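Local coordinates for protein kinase (Staphylococcus aureus subsp. aureus Mu50, PDB 3PY9) that is the extracellular PASTA-repeat region of a membrane Ser/Thr kinase and probably senses cell-wall muropeptides to regulate phosphorylation by the kinase, at residues V12-V17 and Y42-I48; K74-P78 and K91-L97. All coordinates share one frame; numbering follows the deposited sequence.

In the fold
Running from the N terminus, the chain first closes contact 1, where the turn V12-V17 ahead of helix 17-26 meets Y42-I48 at the start of strand 47-51; helix 17-26 and strand 30-37 lie in the loop so closed. This ties the turn to the sheet of strands 30-37, 63-69 and 47-51. Contact 2 follows in series, neither nested nor crossing: strand 74-76 and the two residues after it pack on the end of helix 85-93 and the turn behind it, closing a shorter loop and tying that helix end to the strand. Contact 1 lies within the PASTA range 7-70 and contact 2 within 75-138. Their centres are about 27 Å apart and nearest atoms about 8 Å, without touching.

Contact 1 (V12-V17 and Y42-I48); sequences VIGKSV and YPENEII. With EU (europium ion), chain C.
Two backbone hydrogen bonds join G14 and K15 to I47. G14 N gives its hydrogen to I47 O at 2.8 Å, with an N-H...O angle of 164°. I47 N answers with a 2.6 Å bond to K15 O, at 158°. The same K15 O also receives a CA-H...O contact from E46. V12-K15 is a type II beta turn, closed by K15 N on V12 O, with G14 at positive phi. A water links the two segments near the helix start, accepting from V17 N and donating to N45 O.

The apolar contacts centre on the buried side chain of I47, which starts toward the turn. CG2 of I47 lies 3.9 Å from V12 CG2 and meets I13 CD1 from another direction; CD1 of I47 touches V17 CG2, the two side chains crossing at about a right angle. Strand 63-69 backs I47 through V66 and I68. With chi1 of -56° placing CG1 of I13 beside the backbone N, CG2 is left anti to it, and this methyl lies obliquely against the Y42 ring, 3.7 Å from CZ. I47 O stands above one ring face, displaced toward the rim, while E46 OE1 lies in the ring plane at its edge.

Among polar side chains, E46 OE2 comes within 3.0 Å of G14 O; both are acceptors, so no hydrogen bond is implied. E44, which does not touch 12-17, is extended beyond CG and binds europium with both carboxylate oxygens, OE1 at 2.5 Å and OE2 at 2.6 Å. S16 is the N-cap of helix 17-26, its OG taking the amide of E19. The arrangement, a beta turn leading into an N-capped helix and tied to a sheet strand, belongs to the helix-on-sheet fold of a PASTA domain.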
ATOM      1  N   VAL A  12     -55.495  -0.138   9.865  1.00 37.94           N
ATOM      2  CA  VAL A  12     -54.739   1.115   9.885  1.00 37.76           C
ATOM      3  C   VAL A  12     -53.261   0.855   9.616  1.00 37.87           C
ATOM      4  O   VAL A  12     -52.418   1.746   9.776  1.00 38.27           O
ATOM      5  CB  VAL A  12     -54.927   1.892  11.212  1.00 37.98           C
ATOM      6  CG1 VAL A  12     -56.411   2.140  11.486  1.00 36.98           C
ATOM      7  CG2 VAL A  12     -54.270   1.137  12.397  1.00 38.00           C
ATOM      8  N   ILE A  13     -52.955  -0.372   9.199  1.00 37.55           N
ATOM      9  CA  ILE A  13     -51.582  -0.793   8.950  1.00 37.51           C
ATOM     10  C   ILE A  13     -50.956   0.119   7.882  1.00 37.89           C
ATOM     11  O   ILE A  13     -51.618   0.482   6.909  1.00 37.91           O
ATOM     12  CB  ILE A  13     -51.528  -2.300   8.543  1.00 37.44           C
ATOM     13  CG1 ILE A  13     -52.203  -3.193   9.605  1.00 36.99           C
ATOM     14  CG2 ILE A  13     -50.093  -2.759   8.224  1.00 36.49           C
ATOM     15  CD1 ILE A  13     -51.648  -3.081  11.015  1.00 36.53           C
ATOM     16  N   GLY A  14     -49.701   0.513   8.092  1.00 38.04           N
ATOM     17  CA  GLY A  14     -49.018   1.442   7.191  1.00 38.41           C
ATOM     18  C   GLY A  14     -49.436   2.901   7.326  1.00 39.13           C
ATOM     19  O   GLY A  14     -48.823   3.786   6.706  1.00 39.79           O
ATOM     20  N   LYS A  15     -50.466   3.161   8.133  1.00 39.11           N
ATOM     21  CA  LYS A  15     -50.967   4.523   8.352  1.00 39.36           C
ATOM     22  C   LYS A  15     -50.233   5.240   9.491  1.00 39.69           C
ATOM     23  O   LYS A  15     -49.465   4.617  10.233  1.00 39.84           O
ATOM     24  CB  LYS A  15     -52.471   4.499   8.636  1.00 39.10           C
ATOM     25  CG  LYS A  15     -53.315   4.136   7.427  1.00 39.03           C
ATOM     26  CD  LYS A  15     -54.781   4.103   7.770  1.00 39.33           C
ATOM     27  CE  LYS A  15     -55.656   4.075   6.526  1.00 40.71           C
ATOM     28  NZ  LYS A  15     -55.263   3.043   5.498  1.00 40.87           N
ATOM     29  N   SER A  16     -50.473   6.546   9.628  1.00 39.43           N
ATOM     30  CA  SER A  16     -49.972   7.308  10.786  1.00 39.13           C
ATOM     31  C   SER A  16     -50.946   7.256  11.988  1.00 38.97           C
ATOM     32  O   SER A  16     -52.126   6.910  11.843  1.00 38.18           O
ATOM     33  CB  SER A  16     -49.724   8.759  10.383  1.00 38.85           C
ATOM     34  OG  SER A  16     -50.965   9.423  10.246  1.00 37.59           O
ATOM     35  N   VAL A  17     -50.433   7.611  13.168  1.00 39.40           N
ATOM     36  CA  VAL A  17     -51.231   7.657  14.403  1.00 39.62           C
ATOM     37  C   VAL A  17     -52.367   8.668  14.252  1.00 40.18           C
ATOM     38  O   VAL A  17     -53.505   8.441  14.699  1.00 40.11           O
ATOM     39  CB  VAL A  17     -50.347   8.014  15.639  1.00 39.25           C
ATOM     40  CG1 VAL A  17     -51.192   8.412  16.810  1.00 38.12           C
ATOM     41  CG2 VAL A  17     -49.465   6.847  16.032  1.00 39.01           C
ATOM     42  N   TYR A  42     -41.726  -1.269   7.070  1.00 45.14           N
ATOM     43  CA  TYR A  42     -42.491  -0.012   7.132  1.00 45.18           C
ATOM     44  C   TYR A  42     -41.643   1.222   7.486  1.00 45.27           C
ATOM     45  O   TYR A  42     -40.896   1.210   8.470  1.00 45.50           O
ATOM     46  CB  TYR A  42     -43.670  -0.120   8.119  1.00 45.01           C
ATOM     47  CG  TYR A  42     -44.702  -1.175   7.772  1.00 44.33           C
ATOM     48  CD1 TYR A  42     -45.848  -0.849   7.044  1.00 44.59           C
ATOM     49  CD2 TYR A  42     -44.539  -2.492   8.188  1.00 43.78           C
ATOM     50  CE1 TYR A  42     -46.798  -1.816   6.724  1.00 43.83           C
ATOM     51  CE2 TYR A  42     -45.480  -3.464   7.876  1.00 44.39           C
ATOM     52  CZ  TYR A  42     -46.599  -3.122   7.146  1.00 43.98           C
ATOM     53  OH  TYR A  42     -47.514  -4.094   6.851  1.00 44.11           O
ATOM     54  N   PRO A  43     -41.772   2.299   6.686  1.00 45.36           N
ATOM     55  CA  PRO A  43     -41.095   3.564   6.938  1.00 45.29           C
ATOM     56  C   PRO A  43     -41.430   4.084   8.335  1.00 45.54           C
ATOM     57  O   PRO A  43     -42.578   3.935   8.787  1.00 45.12           O
ATOM     58  CB  PRO A  43     -41.705   4.503   5.895  1.00 45.24           C
ATOM     59  CG  PRO A  43     -42.216   3.623   4.842  1.00 45.63           C
ATOM     60  CD  PRO A  43     -42.600   2.346   5.468  1.00 45.22           C
ATOM     61  N   GLU A  44     -40.436   4.743   9.062  1.00 44.32           N
ATOM     62  CA  GLU A  44     -40.648   5.244  10.428  1.00 44.12           C
ATOM     63  C   GLU A  44     -41.926   6.109  10.579  1.00 43.49           C
ATOM     64  O   GLU A  44     -42.184   7.021   9.813  1.00 44.00           O
ATOM     65  CB  GLU A  44     -39.447   6.060  10.902  1.00 43.95           C
ATOM     66  CG  GLU A  44     -39.588   6.576  12.341  1.00 44.27           C
ATOM     67  CD  GLU A  44     -38.369   7.319  12.839  1.00 44.66           C
ATOM     68  OE1 GLU A  44     -37.378   7.443  12.080  1.00 46.05           O
ATOM     69  OE2 GLU A  44     -38.394   7.776  14.003  1.00 45.68           O
ATOM     70  N   ASN A  45     -42.703   5.737  11.598  1.00 42.76           N
ATOM     71  CA  ASN A  45     -43.971   6.353  12.073  1.00 41.50           C
ATOM     72  C   ASN A  45     -45.196   6.081  11.226  1.00 40.50           C
ATOM     73  O   ASN A  45     -46.038   6.948  10.919  1.00 40.31           O
ATOM     74  CB  ASN A  45     -43.693   7.821  12.268  1.00 42.10           C
ATOM     75  CG  ASN A  45     -42.267   7.920  12.777  1.00 43.09           C
ATOM     76  OD1 ASN A  45     -42.037   7.879  13.988  1.00 45.21           O
ATOM     77  ND2 ASN A  45     -41.306   8.061  11.868  1.00 46.70           N
ATOM     78  N   GLU A  46     -45.238   4.822  10.869  1.00 39.36           N
ATOM     79  CA  GLU A  46     -46.278   4.163  10.135  1.00 38.34           C
ATOM     80  C   GLU A  46     -46.668   3.050  11.105  1.00 37.39           C
ATOM     81  O   GLU A  46     -45.808   2.484  11.782  1.00 37.03           O
ATOM     82  CB  GLU A  46     -45.813   3.537   8.792  1.00 38.45           C
ATOM     83  CG  GLU A  46     -45.571   4.512   7.658  1.00 39.95           C
ATOM     84  CD  GLU A  46     -45.799   3.935   6.248  1.00 41.85           C
ATOM     85  OE1 GLU A  46     -45.515   2.742   6.006  1.00 39.85           O
ATOM     86  OE2 GLU A  46     -46.269   4.715   5.386  1.00 45.49           O
ATOM     87  N   ILE A  47     -47.967   2.715  11.196  1.00 38.15           N
ATOM     88  CA  ILE A  47     -48.458   1.577  11.996  1.00 37.13           C
ATOM     89  C   ILE A  47     -47.937   0.240  11.440  1.00 36.94           C
ATOM     90  O   ILE A  47     -48.089  -0.049  10.262  1.00 36.73           O
ATOM     91  CB  ILE A  47     -50.021   1.491  12.031  1.00 37.24           C
ATOM     92  CG1 ILE A  47     -50.711   2.811  12.464  1.00 36.85           C
ATOM     93  CG2 ILE A  47     -50.499   0.308  12.867  1.00 35.09           C
ATOM     94  CD1 ILE A  47     -50.170   3.464  13.646  1.00 37.12           C
ATOM     95  N   ILE A  48     -47.376  -0.575  12.324  1.00 36.69           N
ATOM     96  CA  ILE A  48     -46.763  -1.868  12.022  1.00 36.87           C
ATOM     97  C   ILE A  48     -47.751  -3.003  12.264  1.00 36.83           C
ATOM     98  O   ILE A  48     -47.793  -3.981  11.519  1.00 36.69           O
ATOM     99  CB  ILE A  48     -45.564  -2.055  12.994  1.00 37.39           C
ATOM    100  CG1 ILE A  48     -44.346  -1.270  12.524  1.00 38.82           C
ATOM    101  CG2 ILE A  48     -45.198  -3.511  13.229  1.00 38.30           C
ATOM    102  CD1 ILE A  48     -43.188  -1.454  13.487  1.00 42.18           C
TER
HETATM  103 EU    EU C 302     -35.840   8.127  13.947  0.50 73.85          EU
HETATM  104  O   HOH W   1     -47.502   8.067  13.312  1.00 37.31           O

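Contact 2 (K74-P78 and K91-L97); sequences KVKMP and KLKSLGL
This is an apolar packing contact, with no hydrogen bond across it, between strand 74-76 with its exit M77-P78 and the end of helix 85-93 with the following turn. It buries 330 Å², both sides summed, and the nearest CA pairs, V75 with L95 and P78 with L92, are 7.0 and 7.2 Å apart, a spacing that leaves the meeting to side chains.

P78 touches two leucines. Its CG is 3.8 Å from L92 CD2, the two side chains crossing at about a right angle, whereas its CD meets L95 CD1 tip to tip, also at 3.8 Å. L95 CD1 also lies against K76 O. P78 CB also meets the aliphatic CG of K91. M77 starts away from the helix, but the bend at chi2 (75°) swings its methyl back, bringing CE to 3.6 Å from L92 CD2; V120 and I133 pack on M77 too.

At the strand, the branches of V75 divide the work. The V75 and L97 side chains run past each other in opposite directions, with V75 CG2 3.7 Å from L97 CD1; V75 CG1 lies against L95 O. I126, on the partner strand 125-127, touches both V75 and L97, so the three form one apolar cluster. K76 starts away from the helix and makes a salt bridge with E125.

A Schellman motif gives the chain reversal its shape: L97 N bonds back to L92 O and G96 is the positive-phi C-prime residue, while the G96 N to K93 O bond is short in the model. L92, L95 and L97, at and just after the helix end, pack on strand 74-76 and its exit, which fits the helix-on-sheet packing of a PASTA domain.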
ATOM      1  N   LYS A  74     -30.356  -0.291  13.346  1.00 47.74           N
ATOM      2  CA  LYS A  74     -29.032   0.027  12.774  1.00 47.58           C
ATOM      3  C   LYS A  74     -27.875  -0.184  13.758  1.00 48.07           C
ATOM      4  O   LYS A  74     -28.085  -0.203  14.973  1.00 48.11           O
ATOM      5  CB  LYS A  74     -28.999   1.475  12.259  1.00 47.66           C
ATOM      6  CG  LYS A  74     -30.046   1.804  11.179  1.00 47.42           C
ATOM      7  CD  LYS A  74     -29.870   3.202  10.617  1.00 46.84           C
ATOM      8  CE  LYS A  74     -30.787   3.437   9.429  1.00 46.50           C
ATOM      9  NZ  LYS A  74     -30.681   4.825   8.874  1.00 45.29           N
ATOM     10  N   VAL A  75     -26.660  -0.352  13.224  1.00 48.41           N
ATOM     11  CA  VAL A  75     -25.419  -0.376  14.025  1.00 48.87           C
ATOM     12  C   VAL A  75     -24.341   0.517  13.416  1.00 49.19           C
ATOM     13  O   VAL A  75     -24.448   0.958  12.270  1.00 49.48           O
ATOM     14  CB  VAL A  75     -24.806  -1.797  14.171  1.00 48.93           C
ATOM     15  CG1 VAL A  75     -25.534  -2.623  15.229  1.00 49.73           C
ATOM     16  CG2 VAL A  75     -24.772  -2.526  12.838  1.00 49.27           C
ATOM     17  N   LYS A  76     -23.299   0.787  14.195  1.00 49.60           N
ATOM     18  CA  LYS A  76     -22.085   1.426  13.684  1.00 49.32           C
ATOM     19  C   LYS A  76     -21.215   0.385  12.972  1.00 48.36           C
ATOM     20  O   LYS A  76     -20.828  -0.630  13.562  1.00 48.17           O
ATOM     21  CB  LYS A  76     -21.310   2.085  14.836  1.00 49.84           C
ATOM     22  CG  LYS A  76     -21.327   3.635  14.856  1.00 51.87           C
ATOM     23  CD  LYS A  76     -22.667   4.308  14.441  1.00 55.18           C
ATOM     24  CE  LYS A  76     -23.785   4.264  15.520  1.00 56.87           C
ATOM     25  NZ  LYS A  76     -24.888   3.276  15.188  1.00 57.20           N
ATOM     26  N   MET A  77     -20.938   0.624  11.695  1.00 47.54           N
ATOM     27  CA  MET A  77     -20.036  -0.249  10.949  1.00 46.29           C
ATOM     28  C   MET A  77     -18.646  -0.228  11.598  1.00 46.07           C
ATOM     29  O   MET A  77     -18.047   0.849  11.765  1.00 46.31           O
ATOM     30  CB  MET A  77     -19.958   0.160   9.474  1.00 45.78           C
ATOM     31  CG  MET A  77     -19.088  -0.766   8.605  1.00 44.25           C
ATOM     32  SD  MET A  77     -19.885  -2.330   8.232  1.00 40.77           S
ATOM     33  CE  MET A  77     -18.523  -3.306   7.579  1.00 41.65           C
ATOM     34  N   PRO A  78     -18.139  -1.417  11.977  1.00 45.34           N
ATOM     35  CA  PRO A  78     -16.800  -1.538  12.528  1.00 44.99           C
ATOM     36  C   PRO A  78     -15.720  -1.392  11.441  1.00 44.95           C
ATOM     37  O   PRO A  78     -16.018  -1.525  10.245  1.00 44.85           O
ATOM     38  CB  PRO A  78     -16.791  -2.952  13.101  1.00 44.83           C
ATOM     39  CG  PRO A  78     -17.756  -3.705  12.241  1.00 44.47           C
ATOM     40  CD  PRO A  78     -18.822  -2.727  11.882  1.00 45.22           C
ATOM     41  N   LYS A  91     -16.312 -10.078  14.016  1.00 51.37           N
ATOM     42  CA  LYS A  91     -16.564  -8.697  14.454  1.00 52.06           C
ATOM     43  C   LYS A  91     -17.846  -8.116  13.856  1.00 52.59           C
ATOM     44  O   LYS A  91     -18.488  -7.250  14.461  1.00 53.07           O
ATOM     45  CB  LYS A  91     -15.373  -7.801  14.096  1.00 52.14           C
ATOM     46  CG  LYS A  91     -15.452  -6.369  14.626  1.00 52.97           C
ATOM     47  CD  LYS A  91     -14.847  -6.251  16.021  1.00 55.46           C
ATOM     48  CE  LYS A  91     -15.377  -5.013  16.770  1.00 57.12           C
ATOM     49  NZ  LYS A  91     -14.870  -4.964  18.183  1.00 56.85           N
ATOM     50  N   LEU A  92     -18.202  -8.586  12.661  1.00 53.06           N
ATOM     51  CA  LEU A  92     -19.444  -8.191  12.000  1.00 53.37           C
ATOM     52  C   LEU A  92     -20.663  -8.898  12.600  1.00 53.78           C
ATOM     53  O   LEU A  92     -21.662  -8.245  12.928  1.00 53.62           O
ATOM     54  CB  LEU A  92     -19.350  -8.421  10.489  1.00 53.07           C
ATOM     55  CG  LEU A  92     -18.592  -7.307   9.755  1.00 52.85           C
ATOM     56  CD1 LEU A  92     -18.165  -7.731   8.356  1.00 52.12           C
ATOM     57  CD2 LEU A  92     -19.434  -6.040   9.696  1.00 51.80           C
ATOM     58  N   LYS A  93     -20.560 -10.222  12.758  1.00 54.24           N
ATOM     59  CA  LYS A  93     -21.601 -11.022  13.414  1.00 54.84           C
ATOM     60  C   LYS A  93     -21.897 -10.501  14.816  1.00 54.70           C
ATOM     61  O   LYS A  93     -23.061 -10.360  15.191  1.00 54.82           O
ATOM     62  CB  LYS A  93     -21.210 -12.501  13.488  1.00 54.67           C
ATOM     63  CG  LYS A  93     -21.881 -13.392  12.450  1.00 55.40           C
ATOM     64  CD  LYS A  93     -21.507 -14.878  12.650  1.00 55.68           C
ATOM     65  CE  LYS A  93     -22.409 -15.588  13.676  1.00 57.50           C
ATOM     66  NZ  LYS A  93     -22.118 -17.059  13.788  1.00 56.81           N
ATOM     67  N   SER A  94     -20.838 -10.204  15.571  1.00 54.74           N
ATOM     68  CA  SER A  94     -20.955  -9.697  16.939  1.00 54.81           C
ATOM     69  C   SER A  94     -21.880  -8.472  17.046  1.00 54.77           C
ATOM     70  O   SER A  94     -22.302  -8.090  18.141  1.00 54.68           O
ATOM     71  CB  SER A  94     -19.563  -9.416  17.537  1.00 55.07           C
ATOM     72  OG  SER A  94     -19.022  -8.158  17.140  1.00 55.33           O
ATOM     73  N   LEU A  95     -22.198  -7.870  15.902  1.00 54.58           N
ATOM     74  CA  LEU A  95     -23.131  -6.749  15.855  1.00 54.31           C
ATOM     75  C   LEU A  95     -24.420  -7.091  15.101  1.00 54.05           C
ATOM     76  O   LEU A  95     -25.239  -6.205  14.831  1.00 54.26           O
ATOM     77  CB  LEU A  95     -22.461  -5.523  15.230  1.00 54.27           C
ATOM     78  CG  LEU A  95     -21.150  -5.018  15.834  1.00 54.60           C
ATOM     79  CD1 LEU A  95     -20.648  -3.789  15.069  1.00 55.40           C
ATOM     80  CD2 LEU A  95     -21.289  -4.709  17.328  1.00 54.86           C
ATOM     81  N   GLY A  96     -24.596  -8.372  14.774  1.00 53.74           N
ATOM     82  CA  GLY A  96     -25.765  -8.850  14.043  1.00 53.30           C
ATOM     83  C   GLY A  96     -25.679  -8.660  12.536  1.00 53.32           C
ATOM     84  O   GLY A  96     -26.666  -8.876  11.831  1.00 53.59           O
ATOM     85  N   LEU A  97     -24.502  -8.259  12.044  1.00 52.92           N
ATOM     86  CA  LEU A  97     -24.256  -8.093  10.606  1.00 52.35           C
ATOM     87  C   LEU A  97     -23.819  -9.407   9.960  1.00 52.48           C
ATOM     88  O   LEU A  97     -22.643  -9.779  10.019  1.00 52.91           O
ATOM     89  CB  LEU A  97     -23.219  -6.994  10.353  1.00 52.00           C
ATOM     90  CG  LEU A  97     -23.602  -5.574  10.792  1.00 50.89           C
ATOM     91  CD1 LEU A  97     -22.383  -4.692  10.994  1.00 48.28           C
ATOM     92  CD2 LEU A  97     -24.595  -4.951   9.815  1.00 48.89           C
TER